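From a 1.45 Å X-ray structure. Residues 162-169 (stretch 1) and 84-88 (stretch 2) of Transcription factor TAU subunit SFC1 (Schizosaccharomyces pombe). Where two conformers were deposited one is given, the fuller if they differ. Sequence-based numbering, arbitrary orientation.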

# COMPACT_ATOMS: atom_id res chain seq x y z
N GLU A 162 11.59 13.40 8.53
CA GLU A 162 11.30 12.25 9.40
C GLU A 162 9.98 11.66 8.95
O GLU A 162 9.14 12.36 8.40
CB GLU A 162 11.23 12.71 10.85
CG GLU A 162 11.14 11.59 11.87
CD GLU A 162 11.16 12.12 13.30
OE1 GLU A 162 12.24 12.58 13.68
OE2 GLU A 162 10.09 12.10 13.92
N CYS A 163 9.81 10.36 9.17
CA CYS A 163 8.59 9.65 8.80
C CYS A 163 7.52 9.86 9.88
O CYS A 163 7.64 9.39 10.99
CB CYS A 163 8.87 8.17 8.64
SG CYS A 163 7.59 7.22 7.85
N HIS A 164 6.50 10.64 9.53
CA HIS A 164 5.42 11.01 10.44
C HIS A 164 4.48 9.86 10.73
O HIS A 164 4.20 9.02 9.85
CB HIS A 164 4.65 12.17 9.82
CG HIS A 164 3.61 12.77 10.72
ND1 HIS A 164 2.29 12.37 10.70
CD2 HIS A 164 3.69 13.77 11.62
CE1 HIS A 164 1.60 13.07 11.59
NE2 HIS A 164 2.43 13.94 12.15
N ARG A 165 3.96 9.81 11.95
CA ARG A 165 3.12 8.70 12.40
C ARG A 165 1.87 8.47 11.56
O ARG A 165 1.32 7.35 11.54
CB ARG A 165 2.73 8.93 13.87
CG ARG A 165 2.09 10.26 14.15
CD ARG A 165 2.13 10.58 15.66
NE ARG A 165 1.75 9.43 16.48
CZ ARG A 165 1.99 9.35 17.79
NH1 ARG A 165 2.61 10.34 18.41
NH2 ARG A 165 1.60 8.28 18.47
N ASP A 166 1.37 9.54 10.94
CA ASP A 166 0.17 9.46 10.07
C ASP A 166 0.52 9.63 8.59
O ASP A 166 0.07 8.83 7.75
CB ASP A 166 -0.84 10.55 10.43
CG ASP A 166 -1.35 10.44 11.84
OD1 ASP A 166 -1.50 9.31 12.33
OD2 ASP A 166 -1.63 11.51 12.41
N THR A 167 1.28 10.68 8.24
CA THR A 167 1.47 11.03 6.84
C THR A 167 2.80 10.52 6.28
O THR A 167 3.11 10.73 5.09
CB THR A 167 1.42 12.55 6.61
OG1 THR A 167 2.56 13.19 7.20
CG2 THR A 167 0.17 13.14 7.22
N GLY A 168 3.59 9.83 7.10
CA GLY A 168 4.85 9.29 6.65
C GLY A 168 5.78 10.37 6.15
O GLY A 168 6.03 11.38 6.85
N TRP A 169 6.33 10.19 4.96
CA TRP A 169 7.34 11.10 4.44
C TRP A 169 6.75 12.35 3.77
O TRP A 169 7.50 13.20 3.29
CB TRP A 169 8.22 10.33 3.47
CG TRP A 169 9.07 9.28 4.13
CD1 TRP A 169 8.91 7.92 4.09
CD2 TRP A 169 10.24 9.54 4.91
NE1 TRP A 169 9.92 7.32 4.82
CE2 TRP A 169 10.75 8.29 5.32
CE3 TRP A 169 10.91 10.70 5.29
CZ2 TRP A 169 11.89 8.18 6.10
CZ3 TRP A 169 12.06 10.58 6.07
CH2 TRP A 169 12.52 9.31 6.47
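Stretch 2 (84-88) SGPFR

A loop can be packed without a single hydrogen bond to its neighbour, provided that one rigid residue fits the curve of the opposing backbone. The segment Ser84–Arg88 of SFC1 illustrates the principle. It is neither helix nor strand; a type I turn runs from Gly85 to Arg88, closed by Arg88 N to Gly85 O at 3.0 Å. The partner segment is also irregular, but it is drawn into a tight loop by paired backbone hydrogen bonds, His164 N to Gly168 O (2.8 Å) and Gly168 N to His164 O (2.9 Å).

Pro86, with the largest share of the contact, lies against this loop. Its CD is 3.3 Å from Arg165 O, its CG 3.7 Å from His164 O, and its CB 3.7 Å from both Asp166 O and Gly168 N, so the ring meets mainly backbone. Gly168 allows this closeness: an ideal CB there would point toward Pro86 and come within 3.0 Å of its CB. Phe87 follows, its CB directed sideways but its ring reaching back, with CE2 3.9 Å from Cys163 SG; the sulfur lies at the ring edge. On the other flank of Pro86, Gly85 brings its CA to 3.6 Å from Arg165 O, a CA-H...O contact.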

# COMPACT_ATOMS: atom_id res chain seq x y z
N SER A 84 -1.27 -0.21 11.32
CA SER A 84 -1.69 1.18 11.33
C SER A 84 -0.54 2.02 10.79
O SER A 84 0.55 1.50 10.57
CB SER A 84 -2.06 1.60 12.75
OG SER A 84 -0.96 1.39 13.60
N GLY A 85 -0.79 3.32 10.61
CA GLY A 85 0.24 4.23 10.16
C GLY A 85 0.31 4.32 8.63
O GLY A 85 -0.55 3.75 7.91
N PRO A 86 1.33 5.00 8.13
CA PRO A 86 1.43 5.28 6.69
C PRO A 86 1.71 4.05 5.85
O PRO A 86 1.59 4.15 4.61
CB PRO A 86 2.58 6.30 6.60
CG PRO A 86 3.39 6.08 7.83
CD PRO A 86 2.40 5.65 8.90
N PHE A 87 2.11 2.94 6.48
CA PHE A 87 2.31 1.67 5.79
C PHE A 87 1.25 0.63 6.18
O PHE A 87 1.42 -0.56 5.94
CB PHE A 87 3.73 1.14 5.97
CG PHE A 87 4.77 2.15 5.56
CD1 PHE A 87 5.12 2.29 4.21
CD2 PHE A 87 5.36 2.98 6.48
CE1 PHE A 87 6.02 3.28 3.82
CE2 PHE A 87 6.28 3.96 6.06
CZ PHE A 87 6.59 4.10 4.73
N ARG A 88 0.13 1.09 6.75
CA ARG A 88 -0.97 0.19 7.15
C ARG A 88 -1.34 -0.77 6.03
O ARG A 88 -1.48 -0.37 4.89
CB ARG A 88 -2.18 1.01 7.58
CG ARG A 88 -3.39 0.23 7.96
CD ARG A 88 -4.62 1.14 8.01
NE ARG A 88 -5.82 0.42 8.43
CZ ARG A 88 -6.97 1.02 8.63
NH1 ARG A 88 -7.04 2.33 8.45
NH2 ARG A 88 -8.04 0.33 9.01